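Thiamine-phosphate synthase (Pyrococcus furiosus, PDB 1XI3) probably condenses a thiazole phosphate with hydroxymethylpyrimidine diphosphate to form thiamine phosphate, a magnesium-dependent step in the synthesis of thiamine diphosphate. Local coordinates at residues G135-T140 against V165-G170; L17-D22 against I187-A192; E152-I157 against L180-D185; S114-E119 against D145-G150. All coordinates share one frame; numbering follows the deposited sequence. Where two conformers were deposited one is given.

Interaction 1 of 4, residues G135-T140 against V165-G170; sequences GSVFPT and VVAIGG. With SO4 (sulfate ion), chain C.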
loop_
_atom_site.group_PDB
_atom_site.type_symbol
_atom_site.label_atom_id
_atom_site.label_comp_id
_atom_site.label_asym_id
_atom_site.label_seq_id
_atom_site.Cartn_x
_atom_site.Cartn_y
_atom_site.Cartn_z
ATOM N N GLY A 135 0.635 -21.582 9.496
ATOM C CA GLY A 135 1.583 -22.348 8.735
ATOM C C GLY A 135 3.018 -21.995 9.126
ATOM O O GLY A 135 3.217 -21.303 10.091
ATOM N N SER A 136 3.999 -22.429 8.358
ATOM C CA SER A 136 3.850 -23.316 7.231
ATOM C C SER A 136 3.705 -24.741 7.748
ATOM O O SER A 136 4.480 -25.187 8.590
ATOM C CB SER A 136 5.074 -23.221 6.331
ATOM O OG SER A 136 4.836 -23.888 5.112
ATOM N N VAL A 137 2.689 -25.459 7.282
ATOM C CA VAL A 137 2.519 -26.842 7.778
ATOM C C VAL A 137 3.766 -27.694 7.397
ATOM O O VAL A 137 4.354 -28.417 8.251
ATOM C CB VAL A 137 1.252 -27.493 7.241
ATOM C CG1 VAL A 137 1.071 -28.888 7.820
ATOM C CG2 VAL A 137 0.042 -26.647 7.587
ATOM N N PHE A 138 4.124 -27.593 6.126
ATOM C CA PHE A 138 5.283 -28.273 5.559
ATOM C C PHE A 138 6.186 -27.232 4.875
ATOM O O PHE A 138 5.766 -26.107 4.603
ATOM C CB PHE A 138 4.836 -29.309 4.536
ATOM C CG PHE A 138 3.770 -30.244 5.018
ATOM C CD1 PHE A 138 2.467 -30.126 4.558
ATOM C CD2 PHE A 138 4.076 -31.276 5.903
ATOM C CE1 PHE A 138 1.484 -31.015 4.970
ATOM C CE2 PHE A 138 3.083 -32.145 6.339
ATOM C CZ PHE A 138 1.798 -32.011 5.872
ATOM N N PRO A 139 7.449 -27.588 4.603
ATOM C CA PRO A 139 8.332 -26.625 3.923
ATOM C C PRO A 139 7.787 -26.119 2.577
ATOM O O PRO A 139 7.187 -26.899 1.824
ATOM C CB PRO A 139 9.628 -27.434 3.712
ATOM C CG PRO A 139 9.588 -28.491 4.753
ATOM C CD PRO A 139 8.135 -28.862 4.876
ATOM N N THR A 140 7.999 -24.827 2.285
ATOM C CA THR A 140 7.506 -24.183 1.051
ATOM C C THR A 140 8.611 -23.383 0.364
ATOM O O THR A 140 9.700 -23.901 0.124
ATOM C CB THR A 140 6.373 -23.188 1.348
ATOM O OG1 THR A 140 6.866 -22.138 2.184
ATOM C CG2 THR A 140 5.264 -23.853 2.054
ATOM N N VAL A 165 -9.574 -21.343 11.426
ATOM C CA VAL A 165 -8.159 -21.572 11.090
ATOM C C VAL A 165 -8.073 -22.202 9.703
ATOM O O VAL A 165 -8.687 -23.252 9.447
ATOM C CB VAL A 165 -7.471 -22.491 12.130
ATOM C CG1 VAL A 165 -5.988 -22.713 11.746
ATOM C CG2 VAL A 165 -7.649 -21.948 13.536
ATOM N N VAL A 166 -7.308 -21.551 8.811
ATOM C CA VAL A 166 -6.965 -22.073 7.505
ATOM C C VAL A 166 -5.500 -22.511 7.552
ATOM O O VAL A 166 -4.618 -21.716 7.906
ATOM C CB VAL A 166 -7.156 -21.011 6.421
ATOM C CG1 VAL A 166 -6.807 -21.564 5.084
ATOM C CG2 VAL A 166 -8.609 -20.513 6.432
ATOM N N ALA A 167 -5.237 -23.777 7.252
ATOM C CA ALA A 167 -3.849 -24.279 7.188
ATOM C C ALA A 167 -3.196 -23.757 5.928
ATOM O O ALA A 167 -3.855 -23.665 4.891
ATOM C CB ALA A 167 -3.839 -25.811 7.143
ATOM N N ILE A 168 -1.878 -23.477 5.978
ATOM C CA ILE A 168 -1.168 -23.068 4.812
ATOM C C ILE A 168 0.265 -23.601 4.830
ATOM O O ILE A 168 0.867 -23.732 5.905
ATOM C CB ILE A 168 -1.161 -21.501 4.663
ATOM C CG1 ILE A 168 -0.624 -21.116 3.285
ATOM C CG2 ILE A 168 -0.416 -20.848 5.802
ATOM C CD1 ILE A 168 -0.775 -19.677 2.906
ATOM N N GLY A 169 0.776 -23.887 3.643
ATOM C CA GLY A 169 2.189 -24.124 3.452
ATOM C C GLY A 169 2.510 -25.550 3.079
ATOM O O GLY A 169 2.409 -26.457 3.916
ATOM N N GLY A 170 2.871 -25.756 1.827
ATOM C CA GLY A 170 3.260 -27.077 1.356
ATOM C C GLY A 170 2.131 -28.076 1.197
ATOM O O GLY A 170 2.372 -29.306 1.141
HETATM S S SO4 C . 2.493 -23.662 -1.158
HETATM O O1 SO4 C . 2.970 -25.054 -1.268
HETATM O O2 SO4 C . 2.910 -23.082 -2.428
HETATM O O3 SO4 C . 1.034 -23.633 -1.031
HETATM O O4 SO4 C . 3.036 -23.165 0.070
#
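Phe138 and Val137 hold the chain at Ile168 and Gly169, where strand 165-168 gives way to a loop, through their backbone N-H groups. Val137 N donates to Ile168 O (2.9 Å), and Phe138 N to Gly169 O (3.0 Å), where the donor stands above the carbonyl plane, 43° out of it. The peptide between Gly135 and Ser136, just before these amides, is cis. The Phe138 side chain meets both glycines through their carbonyl oxygens. Its CB lies 3.8 Å from Gly169 O. CG is beside the backbone N, anti to the carbonyl carbon (chi1 -50°), and is still near Gly169 O. CD1 meets both carbonyl oxygens obliquely, Gly170 O at 3.5 Å. The ring also packs on Val179 and Asn175, and Val137 CG1 sits above one of its faces, toward the rim. A CB on Gly170 would collide with Phe138 CB, and at Gly169 (phi 112°) a CB would jam against the carbonyl O of Ile168. Thr140 CG2 lies 3.1 Å from Gly170 N. That amide donates almost straight to sulfate O4 (3.1 Å), and Thr140 CG2 touches the same oxygen. Val137 CG2 meets Ala167 CB at 4.0 Å. Loops at the C-terminal ends of adjacent strands, closing on an anion, are characteristic of the phosphate site of a TIM barrel; the sulfate probably marks where the thiazole phosphate binds.

Interaction 2 of 4, residues L17-D22 against I187-A192; sequences LYVITD and IAVISA. With SO4 (sulfate ion), chain C.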
loop_
_atom_site.group_PDB
_atom_site.type_symbol
_atom_site.label_atom_id
_atom_site.label_comp_id
_atom_site.label_asym_id
_atom_site.label_seq_id
_atom_site.Cartn_x
_atom_site.Cartn_y
_atom_site.Cartn_z
ATOM N N LEU A 17 -11.669 -23.892 0.792
ATOM C CA LEU A 17 -10.640 -24.044 -0.211
ATOM C C LEU A 17 -10.226 -22.645 -0.649
ATOM O O LEU A 17 -10.900 -21.987 -1.443
ATOM C CB LEU A 17 -11.099 -24.894 -1.401
ATOM C CG LEU A 17 -10.004 -25.155 -2.448
ATOM C CD1 LEU A 17 -8.699 -25.818 -1.859
ATOM C CD2 LEU A 17 -10.527 -25.993 -3.601
ATOM N N TYR A 18 -9.077 -22.239 -0.117
ATOM C CA TYR A 18 -8.591 -20.884 -0.167
ATOM C C TYR A 18 -7.382 -20.863 -1.131
ATOM O O TYR A 18 -6.357 -21.438 -0.856
ATOM C CB TYR A 18 -8.184 -20.529 1.269
ATOM C CG TYR A 18 -7.861 -19.084 1.562
ATOM C CD1 TYR A 18 -8.682 -18.337 2.393
ATOM C CD2 TYR A 18 -6.719 -18.488 1.056
ATOM C CE1 TYR A 18 -8.397 -16.991 2.691
ATOM C CE2 TYR A 18 -6.422 -17.121 1.348
ATOM C CZ TYR A 18 -7.257 -16.393 2.149
ATOM O OH TYR A 18 -6.964 -15.076 2.459
ATOM N N VAL A 19 -7.544 -20.244 -2.291
ATOM C CA VAL A 19 -6.541 -20.255 -3.345
ATOM C C VAL A 19 -5.881 -18.869 -3.441
ATOM O O VAL A 19 -6.562 -17.834 -3.550
ATOM C CB VAL A 19 -7.159 -20.656 -4.724
ATOM C CG1 VAL A 19 -6.182 -20.466 -5.850
ATOM C CG2 VAL A 19 -7.613 -22.084 -4.676
ATOM N N ILE A 20 -4.543 -18.873 -3.477
ATOM C CA ILE A 20 -3.766 -17.658 -3.463
ATOM C C ILE A 20 -3.036 -17.534 -4.790
ATOM O O ILE A 20 -2.471 -18.499 -5.305
ATOM C CB ILE A 20 -2.756 -17.679 -2.287
ATOM C CG1 ILE A 20 -3.495 -17.834 -0.919
ATOM C CG2 ILE A 20 -1.886 -16.416 -2.326
ATOM C CD1 ILE A 20 -2.626 -18.116 0.243
ATOM N N THR A 21 -3.035 -16.334 -5.349
ATOM C CA THR A 21 -2.375 -16.096 -6.646
ATOM C C THR A 21 -0.866 -16.154 -6.539
ATOM O O THR A 21 -0.314 -15.939 -5.477
ATOM C CB THR A 21 -2.764 -14.717 -7.291
ATOM O OG1 THR A 21 -2.199 -13.624 -6.557
ATOM C CG2 THR A 21 -4.303 -14.589 -7.456
ATOM N N ASP A 22 -0.204 -16.405 -7.663
ATOM C CA ASP A 22 1.249 -16.271 -7.738
ATOM C C ASP A 22 1.667 -16.084 -9.170
ATOM O O ASP A 22 1.769 -17.051 -9.927
ATOM C CB ASP A 22 1.940 -17.493 -7.121
ATOM C CG ASP A 22 3.457 -17.322 -7.043
ATOM O OD1 ASP A 22 3.989 -16.316 -7.579
ATOM O OD2 ASP A 22 4.117 -18.163 -6.386
ATOM N N ILE A 187 -8.119 -25.255 3.848
ATOM C CA ILE A 187 -6.734 -25.286 3.394
ATOM C C ILE A 187 -6.485 -24.195 2.370
ATOM O O ILE A 187 -7.324 -23.911 1.528
ATOM C CB ILE A 187 -6.327 -26.654 2.846
ATOM C CG1 ILE A 187 -7.262 -27.082 1.690
ATOM C CG2 ILE A 187 -6.369 -27.664 3.965
ATOM C CD1 ILE A 187 -6.778 -28.295 0.897
ATOM N N ALA A 188 -5.309 -23.563 2.497
ATOM C CA ALA A 188 -4.842 -22.570 1.580
ATOM C C ALA A 188 -3.728 -23.165 0.736
ATOM O O ALA A 188 -2.801 -23.774 1.269
ATOM C CB ALA A 188 -4.353 -21.327 2.315
ATOM N N VAL A 189 -3.838 -22.971 -0.570
ATOM C CA VAL A 189 -2.884 -23.495 -1.514
ATOM C C VAL A 189 -2.402 -22.426 -2.488
ATOM O O VAL A 189 -3.168 -21.540 -2.890
ATOM C CB VAL A 189 -3.455 -24.706 -2.280
ATOM C CG1 VAL A 189 -3.677 -25.879 -1.321
ATOM C CG2 VAL A 189 -4.739 -24.351 -2.992
ATOM N N ILE A 190 -1.138 -22.555 -2.890
ATOM C CA ILE A 190 -0.569 -21.750 -3.968
ATOM C C ILE A 190 -0.073 -22.722 -5.044
ATOM O O ILE A 190 -0.729 -22.902 -6.068
ATOM C CB ILE A 190 0.567 -20.816 -3.464
ATOM C CG1 ILE A 190 0.108 -20.077 -2.191
ATOM C CG2 ILE A 190 0.970 -19.861 -4.592
ATOM C CD1 ILE A 190 1.018 -18.902 -1.766
ATOM N N SER A 191 1.048 -23.377 -4.774
ATOM C CA SER A 191 1.729 -24.190 -5.794
ATOM C C SER A 191 0.886 -25.351 -6.311
ATOM O O SER A 191 0.941 -25.666 -7.495
ATOM C CB SER A 191 3.086 -24.702 -5.260
ATOM O OG SER A 191 2.900 -25.632 -4.219
ATOM N N ALA A 192 0.153 -26.002 -5.413
ATOM C CA ALA A 192 -0.706 -27.130 -5.798
ATOM C C ALA A 192 -1.690 -26.794 -6.923
ATOM O O ALA A 192 -2.060 -27.673 -7.738
ATOM C CB ALA A 192 -1.438 -27.651 -4.595
HETATM S S SO4 C . 2.493 -23.662 -1.158
HETATM O O1 SO4 C . 2.970 -25.054 -1.268
HETATM O O2 SO4 C . 2.910 -23.082 -2.428
HETATM O O3 SO4 C . 1.034 -23.633 -1.031
HETATM O O4 SO4 C . 3.036 -23.165 0.070
#
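Ile20 and Ile190 meet where the two parallel strands run out: Ile190 CG1, anti to the carbonyl carbon (chi1 -48°), lies 3.7 Å from Ile20 CB, and Ile190 CD1 rests against Ile20 CG2. Ile190 CG2, anti to the backbone N, meets Asp22 CB at 3.6 Å, the side chains crossing at about a right angle. An alanine in place of Ile190 would probably open a gap against Ile20 CB and CG2 and Asp22 CB. Toward the strand starts, Tyr18 CD2 touches Ala188 CB on one face of the sheet, while Val19 CG2 against Val189 CG2 and Leu17 CD1 against Ile187 CG1 (4.0 Å) pack on the other. Three backbone bonds set the register: Tyr18 N to Ile187 O (2.9 Å), Val189 N to Tyr18 O (3.0 Å) and Ile20 N to Val189 O (3.1 Å). The polar edge begins at the backbone N of Ile190, the N-cap residue of helix 191-194. Ile190 N donates to sulfate O3 and Ser191 N to sulfate O2 (3.0 Å), with the Ser191 hydroxyl close by; the helix start would help to hold the negative charge. Asp22 turns its carboxylate to Arg24, and Tyr18 OH bonds to Tyr131 and Gln44. First and last strands close the barrel, strands 42-45 and 165-168 flanking the pair and helices 28-37 and 199-214 packing outside.

Interaction 3 of 4, residues E152-I157 against L180-D185; sequences EGLRKI and LKTGVD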
loop_
_atom_site.group_PDB
_atom_site.type_symbol
_atom_site.label_atom_id
_atom_site.label_comp_id
_atom_site.label_asym_id
_atom_site.label_seq_id
_atom_site.Cartn_x
_atom_site.Cartn_y
_atom_site.Cartn_z
ATOM N N GLU A 152 1.458 -31.280 14.165
ATOM C CA GLU A 152 1.240 -31.110 15.600
ATOM C C GLU A 152 1.049 -29.660 16.028
ATOM O O GLU A 152 0.218 -29.345 16.874
ATOM C CB GLU A 152 2.413 -31.705 16.405
ATOM C CG GLU A 152 2.406 -33.224 16.428
ATOM C CD GLU A 152 3.361 -33.793 17.461
ATOM O OE1 GLU A 152 3.868 -32.997 18.298
ATOM O OE2 GLU A 152 3.589 -35.030 17.428
ATOM N N GLY A 153 1.841 -28.761 15.449
ATOM C CA GLY A 153 1.727 -27.352 15.769
ATOM C C GLY A 153 0.438 -26.780 15.230
ATOM O O GLY A 153 -0.226 -26.008 15.912
ATOM N N LEU A 154 0.091 -27.196 14.024
ATOM C CA LEU A 154 -1.231 -26.827 13.469
ATOM C C LEU A 154 -2.371 -27.291 14.392
ATOM O O LEU A 154 -3.244 -26.521 14.724
ATOM C CB LEU A 154 -1.375 -27.412 12.079
ATOM C CG LEU A 154 -2.697 -27.100 11.365
ATOM C CD1 LEU A 154 -2.892 -25.540 11.264
ATOM C CD2 LEU A 154 -2.707 -27.746 10.042
ATOM N N ARG A 155 -2.373 -28.574 14.796
ATOM C CA ARG A 155 -3.419 -29.081 15.708
ATOM C C ARG A 155 -3.501 -28.300 16.999
ATOM O O ARG A 155 -4.577 -27.992 17.497
ATOM C CB ARG A 155 -3.180 -30.581 15.988
ATOM C CG ARG A 155 -4.111 -31.237 16.953
ATOM C CD ARG A 155 -5.566 -31.225 16.522
ATOM N NE ARG A 155 -6.451 -31.604 17.631
ATOM C CZ ARG A 155 -7.775 -31.494 17.606
ATOM N NH1 ARG A 155 -8.413 -31.034 16.522
ATOM N NH2 ARG A 155 -8.483 -31.846 18.675
ATOM N N LYS A 156 -2.350 -27.943 17.560
ATOM C CA LYS A 156 -2.359 -27.212 18.789
ATOM C C LYS A 156 -3.012 -25.859 18.631
ATOM O O LYS A 156 -3.742 -25.421 19.502
ATOM C CB LYS A 156 -0.930 -27.084 19.322
ATOM C CG LYS A 156 -0.828 -26.398 20.667
ATOM C CD LYS A 156 -1.348 -27.192 21.838
ATOM C CE LYS A 156 -1.041 -26.436 23.152
ATOM N NZ LYS A 156 -1.861 -26.907 24.290
ATOM N N ILE A 157 -2.782 -25.211 17.489
ATOM C CA ILE A 157 -3.408 -23.929 17.235
ATOM C C ILE A 157 -4.957 -24.139 17.174
ATOM O O ILE A 157 -5.705 -23.402 17.780
ATOM C CB ILE A 157 -2.817 -23.246 15.983
ATOM C CG1 ILE A 157 -1.439 -22.637 16.336
ATOM C CG2 ILE A 157 -3.724 -22.113 15.493
ATOM C CD1 ILE A 157 -0.526 -22.420 15.148
ATOM N N LEU A 180 -6.373 -31.675 6.897
ATOM C CA LEU A 180 -7.781 -31.441 7.226
ATOM C C LEU A 180 -8.211 -32.143 8.538
ATOM O O LEU A 180 -9.012 -31.618 9.316
ATOM C CB LEU A 180 -8.629 -31.867 6.039
ATOM C CG LEU A 180 -8.564 -30.928 4.828
ATOM C CD1 LEU A 180 -8.962 -31.592 3.534
ATOM C CD2 LEU A 180 -9.442 -29.657 5.082
ATOM N N LYS A 181 -7.612 -33.304 8.820
ATOM C CA LYS A 181 -7.915 -34.024 10.052
ATOM C C LYS A 181 -7.369 -33.357 11.324
ATOM O O LYS A 181 -7.682 -33.777 12.439
ATOM C CB LYS A 181 -7.411 -35.464 9.934
ATOM C CG LYS A 181 -8.225 -36.331 9.006
ATOM C CD LYS A 181 -7.887 -37.830 9.212
ATOM C CE LYS A 181 -7.098 -38.398 8.100
ATOM N NZ LYS A 181 -6.832 -39.894 8.216
ATOM N N THR A 182 -6.592 -32.276 11.195
ATOM C CA THR A 182 -6.197 -31.535 12.399
ATOM C C THR A 182 -7.343 -30.705 12.947
ATOM O O THR A 182 -7.258 -30.194 14.038
ATOM C CB THR A 182 -5.001 -30.599 12.151
ATOM O OG1 THR A 182 -5.409 -29.598 11.209
ATOM C CG2 THR A 182 -3.811 -31.370 11.620
ATOM N N GLY A 183 -8.432 -30.536 12.173
ATOM C CA GLY A 183 -9.577 -29.802 12.637
ATOM C C GLY A 183 -9.705 -28.384 12.111
ATOM O O GLY A 183 -10.574 -27.614 12.552
ATOM N N VAL A 184 -8.834 -28.050 11.156
ATOM C CA VAL A 184 -8.914 -26.768 10.462
ATOM C C VAL A 184 -10.232 -26.617 9.695
ATOM O O VAL A 184 -10.910 -27.597 9.382
ATOM C CB VAL A 184 -7.710 -26.554 9.486
ATOM C CG1 VAL A 184 -6.397 -26.388 10.325
ATOM C CG2 VAL A 184 -7.594 -27.664 8.484
ATOM N N ASP A 185 -10.589 -25.373 9.446
ATOM C CA ASP A 185 -11.775 -25.041 8.675
ATOM C C ASP A 185 -11.537 -25.043 7.166
ATOM O O ASP A 185 -12.473 -25.000 6.396
ATOM C CB ASP A 185 -12.291 -23.715 9.165
ATOM C CG ASP A 185 -12.583 -23.755 10.652
ATOM O OD1 ASP A 185 -11.747 -23.291 11.484
ATOM O OD2 ASP A 185 -13.608 -24.389 10.997
#
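Leu154 lies across both Thr182 and Val184 at about a right angle, its branched end meeting both. CG extends from the helix anti to the backbone N (chi1 -179°). From there CD1 goes to Val184 CG1 at 3.7 Å, and CD2, which lies near Val184 CG1 as well, approaches Thr182 OG1 at 3.5 Å. That approach is a van der Waals contact: OG1, set between its own backbone N and carbonyl carbon, is hydrogen-bonded to Val179 O, back in helix 176-180. Thr182 CG2 also reaches Leu154 CD2, from 4.1 Å. In the (beta/alpha)8 barrel this joins one outer helix, 150-160, to the loop that carries the chain from the next, helix 176-180, into strand 186-189. Ala167 of strand 165-168 touches both Leu154 and Val184. At the surface Arg155 bends over the loop. The bend at chi2 (61°) sets Arg155 CD 3.2 Å from Thr182 O; beyond it NH1 donates to the same oxygen (2.9 Å) in a nearly straight bond. The oxygen lies in the guanidinium plane, at its edge, whereas NH1 stands above the carbonyl plane, 49° out of it. Arg155 NE pairs with Glu159 one helical turn on, which helps to fix the rotation of the guanidinium. The type I turn from Leu180 to Gly183 presents the accepting carbonyl, and a CB on Gly183 would run into Arg155 NH1.

Interaction 4 of 4, residues S114-E119 against D145-G150; sequences SVYSLE and DARVIG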
loop_
_atom_site.group_PDB
_atom_site.type_symbol
_atom_site.label_atom_id
_atom_site.label_comp_id
_atom_site.label_asym_id
_atom_site.label_seq_id
_atom_site.Cartn_x
_atom_site.Cartn_y
_atom_site.Cartn_z
ATOM N N SER A 114 -1.631 -14.017 9.439
ATOM C CA SER A 114 -0.654 -15.048 9.117
ATOM C C SER A 114 0.154 -15.306 10.384
ATOM O O SER A 114 0.778 -14.374 10.914
ATOM C CB SER A 114 0.282 -14.626 7.986
ATOM O OG SER A 114 -0.398 -14.478 6.742
ATOM N N VAL A 115 0.097 -16.525 10.882
ATOM C CA VAL A 115 0.697 -16.863 12.199
ATOM C C VAL A 115 1.555 -18.104 12.044
ATOM O O VAL A 115 1.215 -19.024 11.312
ATOM C CB VAL A 115 -0.347 -17.048 13.286
ATOM C CG1 VAL A 115 -1.170 -15.748 13.459
ATOM C CG2 VAL A 115 -1.233 -18.253 13.021
ATOM N N TYR A 116 2.672 -18.130 12.776
ATOM C CA TYR A 116 3.698 -19.166 12.603
ATOM C C TYR A 116 4.098 -19.829 13.945
ATOM O O TYR A 116 5.171 -20.531 14.041
ATOM C CB TYR A 116 4.921 -18.550 11.956
ATOM C CG TYR A 116 4.662 -17.894 10.598
ATOM C CD1 TYR A 116 4.841 -18.613 9.415
ATOM C CD2 TYR A 116 4.218 -16.575 10.513
ATOM C CE1 TYR A 116 4.601 -18.045 8.194
ATOM C CE2 TYR A 116 3.978 -15.985 9.269
ATOM C CZ TYR A 116 4.166 -16.739 8.120
ATOM O OH TYR A 116 3.944 -16.203 6.855
ATOM N N SER A 117 3.225 -19.659 14.937
ATOM C CA SER A 117 3.412 -20.212 16.304
ATOM C C SER A 117 2.143 -20.097 17.068
ATOM O O SER A 117 1.280 -19.249 16.755
ATOM C CB SER A 117 4.523 -19.444 17.046
ATOM O OG SER A 117 4.125 -18.126 17.393
ATOM N N LEU A 118 2.031 -20.878 18.137
ATOM C CA LEU A 118 0.928 -20.752 19.061
ATOM C C LEU A 118 0.789 -19.341 19.659
ATOM O O LEU A 118 -0.316 -18.791 19.710
ATOM C CB LEU A 118 1.082 -21.795 20.187
ATOM C CG LEU A 118 0.003 -21.812 21.234
ATOM C CD1 LEU A 118 -1.384 -22.031 20.611
ATOM C CD2 LEU A 118 0.325 -22.894 22.271
ATOM N N GLU A 119 1.905 -18.756 20.123
ATOM C CA GLU A 119 1.876 -17.409 20.676
ATOM C C GLU A 119 1.304 -16.407 19.667
ATOM O O GLU A 119 0.490 -15.554 20.027
ATOM C CB GLU A 119 3.284 -16.964 21.115
ATOM C CG GLU A 119 3.338 -15.506 21.643
ATOM C CD GLU A 119 2.233 -15.168 22.654
ATOM O OE1 GLU A 119 1.780 -16.084 23.409
ATOM O OE2 GLU A 119 1.824 -13.975 22.694
ATOM N N ASP A 145 8.759 -15.559 4.770
ATOM C CA ASP A 145 8.870 -16.145 6.097
ATOM C C ASP A 145 8.862 -17.661 5.974
ATOM O O ASP A 145 7.861 -18.236 5.543
ATOM C CB ASP A 145 7.706 -15.668 6.974
ATOM C CG ASP A 145 7.905 -15.993 8.444
ATOM O OD1 ASP A 145 7.687 -15.085 9.290
ATOM O OD2 ASP A 145 8.250 -17.160 8.733
ATOM N N ALA A 146 9.971 -18.311 6.351
ATOM C CA ALA A 146 10.131 -19.755 6.071
ATOM C C ALA A 146 9.824 -20.678 7.279
ATOM O O ALA A 146 10.167 -21.850 7.256
ATOM C CB ALA A 146 11.536 -20.019 5.544
ATOM N N ARG A 147 9.165 -20.145 8.305
ATOM C CA ARG A 147 8.917 -20.908 9.520
ATOM C C ARG A 147 7.899 -22.034 9.282
ATOM O O ARG A 147 6.873 -21.835 8.611
ATOM C CB ARG A 147 8.494 -19.976 10.650
ATOM C CG ARG A 147 9.646 -19.093 11.207
ATOM C CD ARG A 147 9.150 -18.175 12.291
ATOM N NE ARG A 147 8.314 -17.074 11.777
ATOM C CZ ARG A 147 7.573 -16.300 12.561
ATOM N NH1 ARG A 147 7.537 -16.518 13.865
ATOM N NH2 ARG A 147 6.834 -15.328 12.040
ATOM N N VAL A 148 8.206 -23.211 9.817
ATOM C CA VAL A 148 7.411 -24.425 9.624
ATOM C C VAL A 148 6.855 -24.863 10.975
ATOM O O VAL A 148 7.599 -24.948 11.970
ATOM C CB VAL A 148 8.264 -25.530 8.988
ATOM C CG1 VAL A 148 7.537 -26.871 9.000
ATOM C CG2 VAL A 148 8.637 -25.155 7.581
ATOM N N ILE A 149 5.551 -25.153 11.033
ATOM C CA ILE A 149 4.906 -25.501 12.309
ATOM C C ILE A 149 4.538 -26.990 12.433
ATOM O O ILE A 149 4.408 -27.497 13.566
ATOM C CB ILE A 149 3.659 -24.637 12.610
ATOM C CG1 ILE A 149 2.549 -24.908 11.587
ATOM C CG2 ILE A 149 4.028 -23.134 12.672
ATOM C CD1 ILE A 149 1.222 -24.155 11.920
ATOM N N GLY A 150 4.410 -27.681 11.307
ATOM C CA GLY A 150 4.042 -29.096 11.301
ATOM C C GLY A 150 2.574 -29.367 11.662
ATOM O O GLY A 150 1.824 -28.466 12.125
#
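Tyr116 forms a surface contact with Asp145 and Arg147, joining the turn between strand 110-115 and helix 118-127 to the loop that leads into helix 150-160. The Tyr116 ring and the Asp145 carboxylate are stacked with planes 2° apart, Asp145 CG standing 3.8 Å above the ring centre. Arg147 crosses the tyrosine at its root: the guanidinium lies with Tyr116 CB over the centre of one face, and NH2 comes 3.3 Å from Tyr116 CD2. Arg147 grips Asp145 side-on, NH2 to OD1 (2.9 Å) and NE to the syn lone pair of OD2 (3.0 Å). Arg147 N donates to Asp145 OD2 as well (3.2 Å), making an Asx turn. Ile149 CG2 abuts Tyr116 O at 3.2 Å. An alanine in place of Tyr116 would probably leave the Asp145 carboxylate without the flat surface it lies on, and the ion pair freer to move. Arg147 NH1 also pairs with Glu120, whose other oxygen accepts from Tyr116 N. An anion over an aromatic face would probably be unfavourable alone, so the stack is likely to depend on Arg147, which offsets the charge.

Overall arrangement
Strand 17-20 opens interaction 2, whose second half comes near the end of the chain, so that its loop spans almost the whole barrel and encloses the other three contacts. Interaction 4 starts at 114-119, and interaction 1 at 135-140 before 145-150 has closed it, so the two cross; Ser136 bonds through its backbone to Arg147 and Ile149. Interaction 3 opens at 152-157, after interaction 4 has closed, and crosses interaction 1, which ends at 165-170; Leu154 packs on Val137 and Ala167. Interactions 1 and 2 share the sulfate and meet where strands 165-168 and 186-189 pair. Interaction 3 lies farther out, among the surrounding helices.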